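PDB 3CP0: membrane protein implicated in regulation of membrane protease activity from Corynebacterium glutamicum ATCC 13032, which is of unknown mechanism but, as the soluble NfeD-like domain of a membrane protein, is probably involved in regulating membrane protease activity. Local coordinates for residues H27-L32 and V66-I71; P56-A61 and I77-A82. All blocks are in the same frame, centred on the assembly; numbering follows the deposited sequence.

In the fold
Both contacts lie in one all-beta domain of the OB clan, and illustrate how chemistry changes with depth. Contact 1, buried and centred about 4 Å from the centre of the chain, pairs strand 28-31 with strand 65-72, the two ends of the strand order, through backbone hydrogen bonds and small aliphatic side chains. Contact 2 is partly buried: the loop holding 56-61 meets strand 75-80 through side-chain packing, largely aromatic, the F60 ring lying against strand backbone too, without hydrogen bonds between the segments. Strands 65-72 and 75-80 are sheet neighbours, joined where S67 O meets W79 N at 2.8 Å, and the contact centres are about 8 Å apart. Each contact holds a histidine bound to a separate zinc ion.

Contact 1 (H27-L32 and V66-I71); sequences HRAEVL and VSVIDI. With ZN (zinc ion), chain B.
V66 lays its CG2 over the carbonyl oxygen of A29, with CG2 to O at 3.4 Å, and reaches on toward the A29 methyl. Its CG1 lies anti to the carbonyl carbon (chi1 -64°) and meets V31 CG2 at 3.8 Å, the two valines crossing at about a right angle, while CG2 takes the position between the backbone N and the carbonyl carbon. V68 adds its CG2, which approaches A29 CB at 4.3 Å. On the other face, R28 CG passes S67 OG at 3.8 Å, although the polar ends of both turn to the C-terminal residues: R28 NE forms a salt bridge with E81, and S67 OG bonds A82 N.

The backbones pair as an antiparallel ladder. A29 and V66 are a hydrogen-bonded pair, with V66 N to A29 O at 2.9 Å and A29 N to V66 O at 2.8 Å, the latter donor tilted 29° from the carbonyl plane. V68 N to H27 O, 2.8 Å long and nearly straight at 172°, extends the pairing beyond the non-hydrogen-bonded pair R28 and S67. H27 sends its imidazole away from 66-71, and NE2 binds zinc at 2.0 Å together with D45 and a water. The H27 carbonyl is thus held by V68 N while its ring binds the metal, consistent with a steadied ligand backbone where the first and last strands of the sheet join.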
loop_
_atom_site.group_PDB
_atom_site.type_symbol
_atom_site.label_atom_id
_atom_site.label_comp_id
_atom_site.label_asym_id
_atom_site.label_seq_id
_atom_site.Cartn_x
_atom_site.Cartn_y
_atom_site.Cartn_z
ATOM N N HIS A 27 4.956 -5.982 -5.472
ATOM C CA HIS A 27 3.547 -6.394 -5.787
ATOM C C HIS A 27 2.658 -5.176 -5.967
ATOM O O HIS A 27 2.821 -4.163 -5.250
ATOM C CB HIS A 27 2.912 -7.171 -4.617
ATOM C CG HIS A 27 3.366 -8.606 -4.486
ATOM N ND1 HIS A 27 4.671 -9.027 -4.698
ATOM C CD2 HIS A 27 2.669 -9.710 -4.091
ATOM C CE1 HIS A 27 4.750 -10.327 -4.449
ATOM N NE2 HIS A 27 3.545 -10.760 -4.106
ATOM N N ARG A 28 1.665 -5.284 -6.838
ATOM C CA ARG A 28 0.578 -4.310 -6.830
ATOM C C ARG A 28 -0.442 -4.620 -5.732
ATOM O O ARG A 28 -0.548 -5.778 -5.246
ATOM C CB ARG A 28 -0.071 -4.299 -8.189
ATOM C CG ARG A 28 0.940 -3.667 -9.220
ATOM C CD ARG A 28 0.506 -4.042 -10.564
ATOM N NE ARG A 28 1.445 -3.523 -11.558
ATOM C CZ ARG A 28 2.562 -4.148 -11.937
ATOM N NH1 ARG A 28 2.891 -5.350 -11.409
ATOM N NH2 ARG A 28 3.333 -3.591 -12.862
ATOM N N ALA A 29 -1.260 -3.630 -5.393
ATOM C CA ALA A 29 -2.309 -3.840 -4.378
ATOM C C ALA A 29 -3.479 -2.923 -4.711
ATOM O O ALA A 29 -3.288 -1.838 -5.279
ATOM C CB ALA A 29 -1.758 -3.523 -2.984
ATOM N N GLU A 30 -4.636 -3.310 -4.222
ATOM C CA GLU A 30 -5.846 -2.541 -4.484
ATOM C C GLU A 30 -6.253 -1.807 -3.211
ATOM O O GLU A 30 -6.281 -2.394 -2.100
ATOM C CB GLU A 30 -6.926 -3.515 -4.933
ATOM C CG GLU A 30 -8.195 -2.826 -5.210
ATOM C CD GLU A 30 -9.300 -3.761 -5.788
ATOM O OE1 GLU A 30 -9.083 -4.996 -5.983
ATOM O OE2 GLU A 30 -10.385 -3.225 -6.050
ATOM N N VAL A 31 -6.471 -0.499 -3.337
ATOM C CA VAL A 31 -6.786 0.301 -2.139
ATOM C C VAL A 31 -8.205 -0.017 -1.652
ATOM O O VAL A 31 -9.172 0.045 -2.427
ATOM C CB VAL A 31 -6.636 1.807 -2.383
ATOM C CG1 VAL A 31 -7.102 2.571 -1.129
ATOM C CG2 VAL A 31 -5.137 2.185 -2.771
ATOM N N LEU A 32 -8.321 -0.422 -0.382
ATOM C CA LEU A 32 -9.636 -0.678 0.228
ATOM C C LEU A 32 -10.136 0.454 1.091
ATOM O O LEU A 32 -11.365 0.658 1.176
ATOM C CB LEU A 32 -9.624 -1.950 1.111
ATOM C CG LEU A 32 -9.145 -3.217 0.416
ATOM C CD1 LEU A 32 -9.133 -4.368 1.397
ATOM C CD2 LEU A 32 -10.014 -3.552 -0.810
ATOM N N VAL A 66 -2.153 0.495 -6.527
ATOM C CA VAL A 66 -0.836 1.028 -6.173
ATOM C C VAL A 66 0.222 -0.077 -6.251
ATOM O O VAL A 66 -0.128 -1.272 -6.413
ATOM C CB VAL A 66 -0.897 1.585 -4.725
ATOM C CG1 VAL A 66 -1.892 2.762 -4.728
ATOM C CG2 VAL A 66 -1.417 0.478 -3.737
ATOM N N SER A 67 1.490 0.313 -6.157
ATOM C CA SER A 67 2.611 -0.614 -6.131
ATOM C C SER A 67 3.219 -0.549 -4.729
ATOM O O SER A 67 3.440 0.556 -4.169
ATOM C CB SER A 67 3.686 -0.225 -7.181
ATOM O OG SER A 67 3.290 -0.789 -8.451
ATOM N N VAL A 68 3.481 -1.721 -4.167
ATOM C CA VAL A 68 4.189 -1.793 -2.860
ATOM C C VAL A 68 5.675 -1.587 -3.116
ATOM O O VAL A 68 6.296 -2.353 -3.862
ATOM C CB VAL A 68 3.950 -3.152 -2.143
ATOM C CG1 VAL A 68 4.713 -3.183 -0.817
ATOM C CG2 VAL A 68 2.421 -3.378 -1.911
ATOM N N ILE A 69 6.229 -0.511 -2.566
ATOM C CA ILE A 69 7.656 -0.227 -2.797
ATOM C C ILE A 69 8.572 -0.421 -1.590
ATOM O O ILE A 69 9.768 -0.296 -1.662
ATOM C CB ILE A 69 7.847 1.188 -3.527
ATOM C CG1 ILE A 69 7.167 2.314 -2.742
ATOM C CG2 ILE A 69 7.265 1.128 -4.924
ATOM C CD1 ILE A 69 7.787 2.556 -1.398
ATOM N N ASP A 70 7.950 -0.714 -0.469
ATOM C CA ASP A 70 8.685 -1.001 0.776
ATOM C C ASP A 70 7.724 -1.632 1.760
ATOM O O ASP A 70 6.528 -1.550 1.612
ATOM C CB ASP A 70 9.280 0.292 1.328
ATOM C CG ASP A 70 10.344 0.019 2.414
ATOM O OD1 ASP A 70 10.782 -1.157 2.624
ATOM O OD2 ASP A 70 10.635 1.017 3.103
ATOM N N ILE A 71 8.266 -2.317 2.757
ATOM C CA ILE A 71 7.437 -2.857 3.848
ATOM C C ILE A 71 8.170 -2.418 5.103
ATOM O O ILE A 71 9.403 -2.639 5.230
ATOM C CB ILE A 71 7.378 -4.376 3.824
ATOM C CG1 ILE A 71 6.616 -4.940 2.617
ATOM C CG2 ILE A 71 6.724 -4.908 5.152
ATOM C CD1 ILE A 71 5.102 -5.051 2.710
HETATM ZN ZN ZN B . 2.973 -12.653 -3.581
HETATM O O HOH W 1 4.648 -13.433 -2.527
#

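Contact 2 (P56-A61 and I77-A82)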
loop_
_atom_site.group_PDB
_atom_site.type_symbol
_atom_site.label_atom_id
_atom_site.label_comp_id
_atom_site.label_asym_id
_atom_site.label_seq_id
_atom_site.Cartn_x
_atom_site.Cartn_y
_atom_site.Cartn_z
ATOM N N PRO A 56 3.740 11.375 2.178
ATOM C CA PRO A 56 2.536 11.579 3.001
ATOM C C PRO A 56 1.617 12.716 2.520
ATOM O O PRO A 56 0.535 12.891 3.095
ATOM C CB PRO A 56 3.112 11.950 4.380
ATOM C CG PRO A 56 4.443 12.605 4.054
ATOM C CD PRO A 56 4.971 11.689 2.944
ATOM N N THR A 57 2.020 13.502 1.526
ATOM C CA THR A 57 1.064 14.497 0.996
ATOM C C THR A 57 0.119 13.893 -0.055
ATOM O O THR A 57 -0.807 14.581 -0.538
ATOM C CB THR A 57 1.767 15.722 0.424
ATOM O OG1 THR A 57 2.523 15.335 -0.732
ATOM C CG2 THR A 57 2.754 16.286 1.440
ATOM N N HIS A 58 0.368 12.652 -0.480
ATOM C CA HIS A 58 -0.405 12.110 -1.590
ATOM C C HIS A 58 -1.381 11.066 -1.084
ATOM O O HIS A 58 -0.946 10.118 -0.454
ATOM C CB HIS A 58 0.552 11.490 -2.635
ATOM C CG HIS A 58 -0.122 11.005 -3.876
ATOM N ND1 HIS A 58 0.001 11.651 -5.072
ATOM C CD2 HIS A 58 -0.920 9.934 -4.124
ATOM C CE1 HIS A 58 -0.695 11.052 -6.012
ATOM N NE2 HIS A 58 -1.282 10.007 -5.462
ATOM N N THR A 59 -2.668 11.202 -1.383
ATOM C CA THR A 59 -3.635 10.200 -0.949
ATOM C C THR A 59 -4.029 9.352 -2.174
ATOM O O THR A 59 -4.223 9.886 -3.295
ATOM C CB THR A 59 -4.895 10.912 -0.383
ATOM O OG1 THR A 59 -4.522 11.620 0.809
ATOM C CG2 THR A 59 -5.977 9.919 -0.011
ATOM N N PHE A 60 -4.140 8.046 -1.952
ATOM C CA PHE A 60 -4.641 7.100 -2.944
ATOM C C PHE A 60 -6.046 6.719 -2.522
ATOM O O PHE A 60 -6.261 6.153 -1.427
ATOM C CB PHE A 60 -3.714 5.851 -3.005
ATOM C CG PHE A 60 -2.356 6.167 -3.515
ATOM C CD1 PHE A 60 -2.139 6.297 -4.880
ATOM C CD2 PHE A 60 -1.290 6.320 -2.630
ATOM C CE1 PHE A 60 -0.858 6.595 -5.381
ATOM C CE2 PHE A 60 -0.003 6.629 -3.089
ATOM C CZ PHE A 60 0.209 6.749 -4.467
ATOM N N ALA A 61 -7.022 6.986 -3.378
ATOM C CA ALA A 61 -8.391 6.741 -2.949
ATOM C C ALA A 61 -8.792 5.254 -3.119
ATOM O O ALA A 61 -8.190 4.529 -3.920
ATOM C CB ALA A 61 -9.332 7.624 -3.794
ATOM N N ILE A 77 4.279 0.150 2.259
ATOM C CA ILE A 77 4.455 1.529 1.837
ATOM C C ILE A 77 4.271 1.528 0.318
ATOM O O ILE A 77 4.951 0.785 -0.436
ATOM C CB ILE A 77 5.891 2.064 2.158
ATOM C CG1 ILE A 77 6.316 1.805 3.615
ATOM C CG2 ILE A 77 6.035 3.577 1.892
ATOM C CD1 ILE A 77 5.259 2.276 4.602
ATOM N N VAL A 78 3.334 2.345 -0.101
ATOM C CA VAL A 78 2.857 2.282 -1.514
ATOM C C VAL A 78 3.054 3.536 -2.310
ATOM O O VAL A 78 3.106 4.678 -1.766
ATOM C CB VAL A 78 1.374 1.859 -1.565
ATOM C CG1 VAL A 78 1.178 0.492 -0.790
ATOM C CG2 VAL A 78 0.452 2.919 -0.993
ATOM N N TRP A 79 3.142 3.337 -3.620
ATOM C CA TRP A 79 3.247 4.476 -4.532
ATOM C C TRP A 79 2.489 4.173 -5.820
ATOM O O TRP A 79 1.740 3.186 -5.924
ATOM C CB TRP A 79 4.704 4.851 -4.778
ATOM C CG TRP A 79 4.902 6.233 -5.397
ATOM C CD1 TRP A 79 5.613 6.548 -6.525
ATOM C CD2 TRP A 79 4.364 7.473 -4.890
ATOM N NE1 TRP A 79 5.534 7.931 -6.780
ATOM C CE2 TRP A 79 4.782 8.512 -5.787
ATOM C CE3 TRP A 79 3.581 7.806 -3.776
ATOM C CZ2 TRP A 79 4.419 9.872 -5.594
ATOM C CZ3 TRP A 79 3.208 9.173 -3.610
ATOM C CH2 TRP A 79 3.655 10.159 -4.495
ATOM N N LYS A 80 2.634 5.064 -6.786
ATOM C CA LYS A 80 1.952 4.955 -8.063
ATOM C C LYS A 80 2.278 3.602 -8.693
ATOM O O LYS A 80 3.421 3.118 -8.613
ATOM C CB LYS A 80 2.454 6.106 -8.940
ATOM C CG LYS A 80 1.888 7.470 -8.422
ATOM C CD LYS A 80 2.479 8.604 -9.249
ATOM C CE LYS A 80 1.966 9.988 -8.750
ATOM N NZ LYS A 80 2.378 11.026 -9.762
ATOM N N GLU A 81 1.279 3.042 -9.367
ATOM C CA GLU A 81 1.462 1.755 -9.991
ATOM C C GLU A 81 2.563 1.826 -11.043
ATOM O O GLU A 81 2.625 2.757 -11.872
ATOM C CB GLU A 81 0.138 1.297 -10.619
ATOM C CG GLU A 81 0.199 -0.110 -11.019
ATOM C CD GLU A 81 -0.944 -0.590 -11.905
ATOM O OE1 GLU A 81 -1.906 0.188 -12.238
ATOM O OE2 GLU A 81 -0.862 -1.771 -12.312
ATOM N N ALA A 82 3.475 0.850 -10.974
ATOM C CA ALA A 82 4.472 0.543 -12.026
ATOM C C ALA A 82 5.814 0.423 -11.377
ATOM O O ALA A 82 5.967 -0.460 -10.539
ATOM C CB ALA A 82 4.503 1.562 -13.190
#
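W79 starts with its CB directed away from the loop 56-61, yet its indole comes back to meet it, CG lying anti to the backbone N (chi1 -164°). Along the six-membered ring, CE3 is the first atom to touch, 3.6 Å from F60 CZ and near the plane of the phenyl ring, at its edge. CZ3 follows at 3.7 Å from H58 CB and reaches H58 CG as well; CH2, at the far end, rests against the same two histidine atoms and lies 4.0 Å from H58 ND1. The indole edge therefore points at the imidazole face in an edge-to-face pair, centroids 5.0 Å apart and planes at 63°. The F60 and W79 ring planes stand at 90°.

Within the loop, H58 CD2 lies over one face of the F60 ring, toward its rim, which completes a three-ring cluster. F60 slides past V78 in the opposite direction, CD2 to CG2 at 4.2 Å, and also packs on V66 of strand 65-72. K80, extended beyond CG, sets CG near F60 CE1 and brings CE to 4.0 Å from H58 CE1.

H58 ND1 is itself a ligand of a zinc ion, so the ring that receives the indole edge is also held by metal. The contact rests on aromatic and aliphatic packing, buried at F60 and V78. W79 and K80 CE pack against the imidazole whose ND1 binds the metal, which is consistent with a limited freedom of that ring.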